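Local structure of peptide-binding protein (Photobacterium damsela subsp. piscicida, 6SQX) at residues N57-F60 with N61-Y65; N89-K92 with L93-T97; L128-F131 with P132-P135. The protein is a secreted NlpC/P60 endopeptidase that cleaves the peptidoglycan of potentially competing bacteria, probably as a cysteine-type peptidase. All coordinates share one frame; numbering follows the deposited sequence.

The three contacts follow one another along the chain, each within a continuous run of residues. Contact 1 is the C-terminal end of helix 50-64. Contact 2 is the start of helix 90-102. Contact 3 lies in the loop between helix 118-126 and strand 142-145. Contacts 2 and 3 have centres about 13 Å apart and touch, with Ile90 and Leu91 packed on Phe131. Contact 1 stands apart, its centre about 26 Å from that of contact 2 and about 29 Å from that of contact 3. All three reach the five-stranded antiparallel sheet that holds strands 186-192 and 198-203 of the SH3-type region. Contact 1 also touches the NlpC/P60 region, so helix 50-64 joins these parts of the fold.

Contact 1 of 3, residues N57-F60 with N61-Y65; sequences NEYF and NTQYY
Phe60 and Tyr64 lie side by side, one helical turn apart in helix 50-64. Phe60 CE1 sits over one face of the Tyr64 ring, 3.5 Å from Tyr64 CG. The planes are 28° apart; the rings are displaced along each other, with centroids 5.0 Å apart and little overlap. In both residues CG stands anti to the backbone N, and this sends the two rings the same way. In the backbone, Tyr64 N donates to Phe60 O at 2.7 Å. Asn61 approaches the Phe60 ring at its edge. Its OD1 lies in the ring plane, 3.8 Å from Phe60 CD1, with the amide turned steeply against the ring. Tyr59 pairs with Gln63 instead. Gln63 CG makes a CH-pi contact over the Tyr59 face, 3.7 Å from the ring centroid. The bend at chi2 (-55°) lays the Gln63 amide back over the ring, about 30° from parallel. Trp292 and Trp338 pack on Phe60, and Asn57 ND2 bonds to Phe335 O and Gly336 O. The buried Gln63 amide thus has one face on the Tyr59 ring while its NE2 is satisfied by Pro81 O, so stacking and the bond together probably fix its rotation.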
ATOM      1  N   ASN A  57      -2.442  18.019  -3.943  1.00 21.30           N
ATOM      2  CA  ASN A  57      -3.208  17.959  -2.698  1.00 22.26           C
ATOM      3  C   ASN A  57      -4.713  18.032  -2.981  1.00 23.21           C
ATOM      4  O   ASN A  57      -5.500  17.361  -2.309  1.00 24.42           O
ATOM      5  CB  ASN A  57      -2.827  19.111  -1.765  1.00 21.76           C
ATOM      6  CG  ASN A  57      -1.428  19.009  -1.151  1.00 21.61           C
ATOM      7  OD1 ASN A  57      -0.931  20.046  -0.656  1.00 22.90           O
ATOM      8  ND2 ASN A  57      -0.803  17.808  -1.153  1.00 22.08           N
ATOM      9  N   GLU A  58      -5.129  18.838  -3.973  1.00 22.88           N
ATOM     10  CA  GLU A  58      -6.545  18.866  -4.344  1.00 23.16           C
ATOM     11  C   GLU A  58      -6.995  17.505  -4.862  1.00 22.68           C
ATOM     12  O   GLU A  58      -8.077  17.008  -4.505  1.00 23.68           O
ATOM     13  CB  GLU A  58      -6.790  19.961  -5.380  1.00 27.24           C
ATOM     14  CG  GLU A  58      -6.763  21.342  -4.751  1.00 31.86           C
ATOM     15  CD  GLU A  58      -6.883  22.442  -5.773  1.00 39.29           C
ATOM     16  OE1 GLU A  58      -7.279  22.122  -6.925  1.00 43.18           O
ATOM     17  OE2 GLU A  58      -6.598  23.612  -5.428  1.00 41.20           O
ATOM     18  N   TYR A  59      -6.170  16.872  -5.696  1.00 21.03           N
ATOM     19  CA  TYR A  59      -6.518  15.541  -6.173  1.00 20.35           C
ATOM     20  C   TYR A  59      -6.615  14.569  -5.010  1.00 21.00           C
ATOM     21  O   TYR A  59      -7.576  13.804  -4.912  1.00 21.66           O
ATOM     22  CB  TYR A  59      -5.511  15.066  -7.223  1.00 21.18           C
ATOM     23  CG  TYR A  59      -5.761  13.699  -7.789  1.00 21.51           C
ATOM     24  CD1 TYR A  59      -6.881  13.443  -8.565  1.00 22.00           C
ATOM     25  CD2 TYR A  59      -4.860  12.649  -7.565  1.00 21.04           C
ATOM     26  CE1 TYR A  59      -7.104  12.190  -9.110  1.00 22.03           C
ATOM     27  CE2 TYR A  59      -5.072  11.383  -8.100  1.00 22.12           C
ATOM     28  CZ  TYR A  59      -6.210  11.148  -8.876  1.00 22.29           C
ATOM     29  OH  TYR A  59      -6.425   9.899  -9.407  1.00 23.33           O
ATOM     30  N   PHE A  60      -5.627  14.607  -4.089  1.00 19.87           N
ATOM     31  CA  PHE A  60      -5.686  13.755  -2.904  1.00 19.26           C
ATOM     32  C   PHE A  60      -7.016  13.912  -2.162  1.00 21.11           C
ATOM     33  O   PHE A  60      -7.647  12.918  -1.782  1.00 21.11           O
ATOM     34  CB  PHE A  60      -4.486  14.025  -1.973  1.00 19.27           C
ATOM     35  CG  PHE A  60      -4.448  13.130  -0.772  1.00 19.45           C
ATOM     36  CD1 PHE A  60      -5.274  13.377   0.327  1.00 21.08           C
ATOM     37  CD2 PHE A  60      -3.580  12.038  -0.736  1.00 20.51           C
ATOM     38  CE1 PHE A  60      -5.284  12.511   1.419  1.00 20.23           C
ATOM     39  CE2 PHE A  60      -3.569  11.179   0.358  1.00 21.15           C
ATOM     40  CZ  PHE A  60      -4.429  11.425   1.446  1.00 21.11           C
ATOM     41  N   ASN A  61      -7.423  15.151  -1.888  1.00 21.45           N
ATOM     42  CA  ASN A  61      -8.658  15.335  -1.126  1.00 23.49           C
ATOM     43  C   ASN A  61      -9.865  14.766  -1.871  1.00 21.84           C
ATOM     44  O   ASN A  61     -10.728  14.123  -1.266  1.00 21.87           O
ATOM     45  CB  ASN A  61      -8.839  16.800  -0.739  1.00 27.69           C
ATOM     46  CG  ASN A  61      -7.975  17.193   0.488  1.00 33.26           C
ATOM     47  OD1 ASN A  61      -7.494  16.321   1.232  1.00 34.15           O
ATOM     48  ND2 ASN A  61      -7.808  18.495   0.709  1.00 37.63           N
ATOM     49  N   THR A  62      -9.909  14.927  -3.201  1.00 20.29           N
ATOM     50  CA  THR A  62     -11.027  14.365  -3.952  1.00 21.64           C
ATOM     51  C   THR A  62     -11.056  12.853  -3.841  1.00 20.22           C
ATOM     52  O   THR A  62     -12.113  12.257  -3.593  1.00 21.45           O
ATOM     53  CB  THR A  62     -10.943  14.783  -5.413  1.00 23.12           C
ATOM     54  OG1 THR A  62     -11.062  16.214  -5.495  1.00 24.26           O
ATOM     55  CG2 THR A  62     -12.093  14.130  -6.225  1.00 23.33           C
ATOM     56  N   GLN A  63      -9.887  12.209  -3.980  1.00 19.36           N
ATOM     57  CA  GLN A  63      -9.872  10.754  -3.975  1.00 20.00           C
ATOM     58  C   GLN A  63     -10.065  10.208  -2.569  1.00 19.17           C
ATOM     59  O   GLN A  63     -10.763   9.197  -2.366  1.00 19.93           O
ATOM     60  CB  GLN A  63      -8.544  10.214  -4.540  1.00 19.88           C
ATOM     61  CG  GLN A  63      -8.200  10.721  -5.972  1.00 19.96           C
ATOM     62  CD  GLN A  63      -9.310  10.451  -7.002  1.00 21.11           C
ATOM     63  OE1 GLN A  63     -10.370  11.058  -6.946  1.00 22.47           O
ATOM     64  NE2 GLN A  63      -9.058   9.524  -7.932  1.00 22.17           N
ATOM     65  N   TYR A  64      -9.401  10.851  -1.599  1.00 19.50           N
ATOM     66  CA  TYR A  64      -9.399  10.349  -0.225  1.00 19.10           C
ATOM     67  C   TYR A  64     -10.781  10.461   0.418  1.00 19.68           C
ATOM     68  O   TYR A  64     -11.191   9.569   1.181  1.00 19.60           O
ATOM     69  CB  TYR A  64      -8.389  11.145   0.595  1.00 19.23           C
ATOM     70  CG  TYR A  64      -8.158  10.658   2.000  1.00 19.09           C
ATOM     71  CD1 TYR A  64      -7.461   9.475   2.235  1.00 19.52           C
ATOM     72  CD2 TYR A  64      -8.564  11.420   3.099  1.00 18.76           C
ATOM     73  CE1 TYR A  64      -7.178   9.048   3.544  1.00 18.78           C
ATOM     74  CE2 TYR A  64      -8.296  10.995   4.386  1.00 18.89           C
ATOM     75  CZ  TYR A  64      -7.629   9.798   4.589  1.00 18.49           C
ATOM     76  OH  TYR A  64      -7.322   9.368   5.876  1.00 19.39           O
ATOM     77  N   TYR A  65     -11.514  11.535   0.112  1.00 19.84           N
ATOM     78  CA  TYR A  65     -12.863  11.739   0.653  1.00 20.75           C
ATOM     79  C   TYR A  65     -13.973  11.274  -0.282  1.00 20.98           C
ATOM     80  O   TYR A  65     -15.147  11.560  -0.013  1.00 21.35           O
ATOM     81  CB  TYR A  65     -13.077  13.216   1.043  1.00 21.88           C
ATOM     82  CG  TYR A  65     -12.171  13.635   2.193  1.00 20.82           C
ATOM     83  CD1 TYR A  65     -12.428  13.210   3.498  1.00 21.58           C
ATOM     84  CD2 TYR A  65     -11.062  14.454   1.971  1.00 22.06           C
ATOM     85  CE1 TYR A  65     -11.597  13.599   4.564  1.00 22.23           C
ATOM     86  CE2 TYR A  65     -10.234  14.821   3.025  1.00 21.84           C
ATOM     87  CZ  TYR A  65     -10.517  14.404   4.312  1.00 22.29           C
ATOM     88  OH  TYR A  65      -9.672  14.801   5.369  1.00 23.81           O
TER

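Contact 2 of 3, residues N89-K92 with L93-T97; sequences NILK and LENDT. With EDO (1,2-ethanediol), chain I.
Lys92 NZ forms a salt bridge with Asp96 OD2 at 2.9 Å, one turn on in helix 90-102. The ammonium comes in on the syn side of the carboxylate oxygen. The lysine chain runs extended until its last torsion (chi4 -53°), where it bends NZ toward Asp96. Asp96 OD1 pairs with Arg99 NH1, so each carboxylate oxygen has a cationic partner and the group is probably an anion. Leu91 CG touches Asn95 ND2 at 3.7 Å. The start of the helix is set by Asn89, the N-cap. Its OD1 accepts from Lys92 N at 2.9 Å, in the plane of the amide, while Leu93 N donates to Asn89 O. Leu93 O takes two bonds from Thr97, one from N and one from OG1, on opposite faces of its carbonyl plane. Thr97 OG1 accepts from O1 of an ethanediol, probably from the crystallisation liquor, at 2.8 Å; that molecule also bonds to Leu207 O. Glu94 OE1 bonds to Trp209 NE1, while Ile90 and Glu94 pack on Leu200 of strand 198-203 and, with Leu93, on Leu207 of strand 206-211. The helix thus lies against the SH3-type sheet, and Leu128, in the loop after helix 118-126, touches Glu94 and Asn95.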
ATOM      1  N   ASN A  89     -18.416  -3.672 -10.559  1.00 25.28           N
ATOM      2  CA  ASN A  89     -19.617  -3.999  -9.790  1.00 25.32           C
ATOM      3  C   ASN A  89     -19.250  -4.811  -8.544  1.00 25.08           C
ATOM      4  O   ASN A  89     -18.625  -5.875  -8.649  1.00 26.85           O
ATOM      5  CB  ASN A  89     -20.590  -4.771 -10.686  1.00 26.31           C
ATOM      6  CG  ASN A  89     -21.881  -5.101  -9.980  1.00 26.65           C
ATOM      7  OD1 ASN A  89     -22.012  -6.153  -9.366  1.00 28.99           O
ATOM      8  ND2 ASN A  89     -22.863  -4.200 -10.082  1.00 28.04           N
ATOM      9  N   ILE A  90     -19.639  -4.301  -7.362  1.00 23.35           N
ATOM     10  CA  ILE A  90     -19.196  -4.896  -6.095  1.00 22.55           C
ATOM     11  C   ILE A  90     -19.747  -6.300  -5.932  1.00 22.65           C
ATOM     12  O   ILE A  90     -19.012  -7.228  -5.563  1.00 23.09           O
ATOM     13  CB  ILE A  90     -19.548  -4.000  -4.891  1.00 22.22           C
ATOM     14  CG1 ILE A  90     -18.743  -2.692  -4.988  1.00 22.25           C
ATOM     15  CG2 ILE A  90     -19.351  -4.765  -3.542  1.00 22.75           C
ATOM     16  CD1 ILE A  90     -19.108  -1.606  -3.985  1.00 23.86           C
ATOM     17  N   LEU A  91     -21.041  -6.497  -6.246  1.00 24.34           N
ATOM     18  CA  LEU A  91     -21.623  -7.823  -6.066  1.00 25.10           C
ATOM     19  C   LEU A  91     -20.943  -8.847  -6.977  1.00 26.51           C
ATOM     20  O   LEU A  91     -20.661  -9.982  -6.556  1.00 27.24           O
ATOM     21  CB  LEU A  91     -23.133  -7.766  -6.311  1.00 25.91           C
ATOM     22  CG  LEU A  91     -23.941  -9.062  -6.116  1.00 26.81           C
ATOM     23  CD1 LEU A  91     -23.702  -9.618  -4.694  1.00 29.26           C
ATOM     24  CD2 LEU A  91     -25.424  -8.760  -6.374  1.00 28.75           C
ATOM     25  N   LYS A  92     -20.623  -8.450  -8.213  1.00 25.88           N
ATOM     26  CA  LYS A  92     -19.882  -9.348  -9.108  1.00 27.13           C
ATOM     27  C   LYS A  92     -18.527  -9.717  -8.506  1.00 27.15           C
ATOM     28  O   LYS A  92     -18.132 -10.891  -8.508  1.00 28.50           O
ATOM     29  CB  LYS A  92     -19.705  -8.706 -10.488  1.00 27.99           C
ATOM     30  CG  LYS A  92     -18.855  -9.524 -11.455  1.00 32.08           C
ATOM     31  CD  LYS A  92     -18.560  -8.738 -12.738  1.00 38.11           C
ATOM     32  CE  LYS A  92     -17.972  -9.626 -13.831  1.00 43.06           C
ATOM     33  NZ  LYS A  92     -16.783 -10.420 -13.402  1.00 44.40           N
ATOM     34  N   LEU A  93     -17.790  -8.717  -7.997  1.00 25.34           N
ATOM     35  CA  LEU A  93     -16.481  -9.003  -7.397  1.00 23.80           C
ATOM     36  C   LEU A  93     -16.611  -9.955  -6.215  1.00 23.97           C
ATOM     37  O   LEU A  93     -15.758 -10.827  -6.018  1.00 24.31           O
ATOM     38  CB  LEU A  93     -15.780  -7.705  -6.976  1.00 25.48           C
ATOM     39  CG  LEU A  93     -15.195  -6.796  -8.069  1.00 27.72           C
ATOM     40  CD1 LEU A  93     -14.482  -5.560  -7.456  1.00 28.38           C
ATOM     41  CD2 LEU A  93     -14.235  -7.522  -9.016  1.00 29.79           C
ATOM     42  N   GLU A  94     -17.643  -9.774  -5.389  1.00 23.54           N
ATOM     43  CA  GLU A  94     -17.844 -10.666  -4.256  1.00 24.97           C
ATOM     44  C   GLU A  94     -18.111 -12.084  -4.712  1.00 26.13           C
ATOM     45  O   GLU A  94     -17.514 -13.040  -4.199  1.00 26.73           O
ATOM     46  CB  GLU A  94     -18.977 -10.157  -3.375  1.00 25.88           C
ATOM     47  CG  GLU A  94     -18.630  -8.824  -2.689  1.00 26.18           C
ATOM     48  CD  GLU A  94     -17.414  -8.945  -1.787  1.00 25.27           C
ATOM     49  OE1 GLU A  94     -17.492  -9.738  -0.818  1.00 24.98           O
ATOM     50  OE2 GLU A  94     -16.411  -8.248  -2.072  1.00 26.19           O
ATOM     51  N   ASN A  95     -18.998 -12.239  -5.685  1.00 28.21           N
ATOM     52  CA  ASN A  95     -19.284 -13.577  -6.211  1.00 28.62           C
ATOM     53  C   ASN A  95     -18.057 -14.195  -6.874  1.00 29.68           C
ATOM     54  O   ASN A  95     -17.806 -15.399  -6.727  1.00 29.93           O
ATOM     55  CB  ASN A  95     -20.467 -13.537  -7.185  1.00 30.54           C
ATOM     56  CG  ASN A  95     -21.799 -13.397  -6.472  1.00 34.42           C
ATOM     57  OD1 ASN A  95     -22.089 -14.123  -5.518  1.00 35.57           O
ATOM     58  ND2 ASN A  95     -22.619 -12.472  -6.938  1.00 37.35           N
ATOM     59  N   ASP A  96     -17.281 -13.383  -7.609  1.00 28.66           N
ATOM     60  CA  ASP A  96     -16.041 -13.866  -8.212  1.00 29.05           C
ATOM     61  C   ASP A  96     -15.063 -14.365  -7.156  1.00 28.25           C
ATOM     62  O   ASP A  96     -14.357 -15.353  -7.382  1.00 30.38           O
ATOM     63  CB  ASP A  96     -15.363 -12.759  -9.024  1.00 31.73           C
ATOM     64  CG  ASP A  96     -16.090 -12.432 -10.321  1.00 36.38           C
ATOM     65  OD1 ASP A  96     -17.028 -13.150 -10.703  1.00 36.43           O
ATOM     66  OD2 ASP A  96     -15.694 -11.444 -10.952  1.00 39.42           O
ATOM     67  N   THR A  97     -14.988 -13.679  -6.010  1.00 26.51           N
ATOM     68  CA  THR A  97     -14.034 -14.079  -4.975  1.00 25.68           C
ATOM     69  C   THR A  97     -14.439 -15.403  -4.348  1.00 26.84           C
ATOM     70  O   THR A  97     -13.596 -16.294  -4.159  1.00 26.25           O
ATOM     71  CB  THR A  97     -13.931 -12.968  -3.925  1.00 25.64           C
ATOM     72  OG1 THR A  97     -13.538 -11.755  -4.575  1.00 26.01           O
ATOM     73  CG2 THR A  97     -12.906 -13.314  -2.844  1.00 25.59           C
TER
HETATM   74  C1  EDO I 507     -12.347  -8.458  -4.292  1.00 46.63           C
HETATM   75  O1  EDO I 507     -12.078  -9.624  -3.497  1.00 37.91           O
HETATM   76  C2  EDO I 507     -11.986  -7.240  -3.456  1.00 34.23           C
HETATM   77  O2  EDO I 507     -12.368  -7.515  -2.113  1.00 28.15           O

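Contact 3 of 3, residues L128-F131 with P132-P135; sequences LKSF and PNIP
Ser130 OG is hydrogen-bonded to Asn127 O, just before the segment, and takes a weak bond from Asn133 ND2, 3.4 Å away across the contact. Between Ser130 and Asn133 the chain makes a cis-proline turn of the type VI class, with the cis peptide bond joining Phe131 to Pro132. Ser130 chi1 (69°) turns OG toward Asn133, 3.5 Å from Asn133 CB; the like torsion of Asn133 brings its amide back toward that OG. The N-H...O angle of the weak bond is only 141°, so it probably adds little. Asn133 has stronger ties to strand 186-192, with OD1 accepting from Met192 N and its backbone N donating to His191 ND1. The turn follows a short 3-10 segment, 128-129; just after it Phe131 N donates to Leu128 O at 3.0 Å. Ile90 and Leu200 pack on Phe131, so the Phe131 side chain lies against both helix 90-102 and strand 198-203. The aromatic-proline step has its own packing. The Phe131 and Pro132 side chains cross at about a right angle. Pro132 CB stands over the middle of one Phe131 face, 3.9 Å from the centroid and 7° off the ring normal.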
ATOM      1  N   LEU A 128     -25.007 -12.817   0.558  1.00 31.10           N
ATOM      2  CA  LEU A 128     -25.102 -11.919  -0.597  1.00 30.64           C
ATOM      3  C   LEU A 128     -26.499 -11.815  -1.187  1.00 32.08           C
ATOM      4  O   LEU A 128     -26.749 -10.879  -1.963  1.00 31.55           O
ATOM      5  CB  LEU A 128     -24.114 -12.338  -1.699  1.00 30.78           C
ATOM      6  CG  LEU A 128     -22.646 -12.224  -1.314  1.00 30.35           C
ATOM      7  CD1 LEU A 128     -21.747 -12.653  -2.469  1.00 32.69           C
ATOM      8  CD2 LEU A 128     -22.368 -10.777  -0.883  1.00 30.44           C
ATOM      9  N   LYS A 129     -27.407 -12.717  -0.833  1.00 32.33           N
ATOM     10  CA  LYS A 129     -28.766 -12.569  -1.335  1.00 33.14           C
ATOM     11  C   LYS A 129     -29.404 -11.264  -0.863  1.00 32.68           C
ATOM     12  O   LYS A 129     -30.336 -10.765  -1.510  1.00 34.84           O
ATOM     13  CB  LYS A 129     -29.619 -13.792  -0.977  1.00 37.71           C
ATOM     14  CG  LYS A 129     -29.813 -13.996   0.518  1.00 43.62           C
ATOM     15  CD  LYS A 129     -30.850 -15.093   0.786  1.00 47.35           C
ATOM     16  CE  LYS A 129     -31.250 -15.146   2.260  1.00 49.96           C
ATOM     17  NZ  LYS A 129     -30.181 -15.707   3.139  1.00 51.06           N
ATOM     18  N   SER A 130     -28.934 -10.701   0.243  1.00 32.58           N
ATOM     19  CA  SER A 130     -29.467  -9.452   0.773  1.00 32.96           C
ATOM     20  C   SER A 130     -28.629  -8.229   0.389  1.00 32.20           C
ATOM     21  O   SER A 130     -28.862  -7.143   0.919  1.00 32.68           O
ATOM     22  CB  SER A 130     -29.600  -9.543   2.299  1.00 33.87           C
ATOM     23  OG  SER A 130     -28.323  -9.587   2.922  1.00 34.96           O
ATOM     24  N   PHE A 131     -27.695  -8.374  -0.539  1.00 30.47           N
ATOM     25  CA  PHE A 131     -26.755  -7.304  -0.849  1.00 28.63           C
ATOM     26  C   PHE A 131     -27.455  -6.123  -1.520  1.00 28.27           C
ATOM     27  O   PHE A 131     -28.267  -6.319  -2.437  1.00 29.97           O
ATOM     28  CB  PHE A 131     -25.683  -7.828  -1.810  1.00 27.74           C
ATOM     29  CG  PHE A 131     -24.635  -6.784  -2.182  1.00 26.37           C
ATOM     30  CD1 PHE A 131     -24.858  -5.898  -3.237  1.00 27.15           C
ATOM     31  CD2 PHE A 131     -23.449  -6.652  -1.443  1.00 26.64           C
ATOM     32  CE1 PHE A 131     -23.929  -4.913  -3.567  1.00 27.69           C
ATOM     33  CE2 PHE A 131     -22.518  -5.687  -1.790  1.00 26.99           C
ATOM     34  CZ  PHE A 131     -22.744  -4.808  -2.841  1.00 26.93           C
ATOM     35  N   PRO A 132     -27.127  -4.876  -1.131  1.00 27.82           N
ATOM     36  CA  PRO A 132     -26.294  -4.494   0.015  1.00 27.54           C
ATOM     37  C   PRO A 132     -27.210  -4.310   1.227  1.00 28.61           C
ATOM     38  O   PRO A 132     -28.244  -3.630   1.102  1.00 31.40           O
ATOM     39  CB  PRO A 132     -25.679  -3.166  -0.450  1.00 28.15           C
ATOM     40  CG  PRO A 132     -26.742  -2.534  -1.320  1.00 28.70           C
ATOM     41  CD  PRO A 132     -27.475  -3.708  -1.975  1.00 29.04           C
ATOM     42  N   ASN A 133     -26.895  -4.918   2.373  1.00 28.54           N
ATOM     43  CA  ASN A 133     -27.866  -4.957   3.463  1.00 28.32           C
ATOM     44  C   ASN A 133     -27.692  -3.864   4.505  1.00 28.30           C
ATOM     45  O   ASN A 133     -28.435  -3.860   5.498  1.00 29.45           O
ATOM     46  CB  ASN A 133     -27.935  -6.337   4.126  1.00 29.03           C
ATOM     47  CG  ASN A 133     -26.684  -6.677   4.904  1.00 27.72           C
ATOM     48  OD1 ASN A 133     -25.856  -5.812   5.209  1.00 27.78           O
ATOM     49  ND2 ASN A 133     -26.545  -7.954   5.245  1.00 28.31           N
ATOM     50  N   ILE A 134     -26.777  -2.923   4.304  1.00 26.90           N
ATOM     51  CA  ILE A 134     -26.639  -1.767   5.192  1.00 25.46           C
ATOM     52  C   ILE A 134     -27.415  -0.607   4.576  1.00 26.36           C
ATOM     53  O   ILE A 134     -27.069  -0.165   3.477  1.00 26.61           O
ATOM     54  CB  ILE A 134     -25.169  -1.394   5.432  1.00 24.65           C
ATOM     55  CG1 ILE A 134     -24.495  -2.509   6.234  1.00 25.15           C
ATOM     56  CG2 ILE A 134     -25.081  -0.046   6.189  1.00 25.24           C
ATOM     57  CD1 ILE A 134     -23.034  -2.275   6.553  1.00 25.87           C
ATOM     58  N   PRO A 135     -28.469  -0.108   5.220  1.00 27.77           N
ATOM     59  CA  PRO A 135     -29.244   0.974   4.600  1.00 28.37           C
ATOM     60  C   PRO A 135     -28.392   2.219   4.422  1.00 28.36           C
ATOM     61  O   PRO A 135     -27.423   2.440   5.152  1.00 28.08           O
ATOM     62  CB  PRO A 135     -30.372   1.234   5.608  1.00 31.30           C
ATOM     63  CG  PRO A 135     -30.374   0.055   6.530  1.00 30.88           C
ATOM     64  CD  PRO A 135     -28.986  -0.491   6.541  1.00 28.60           C
TER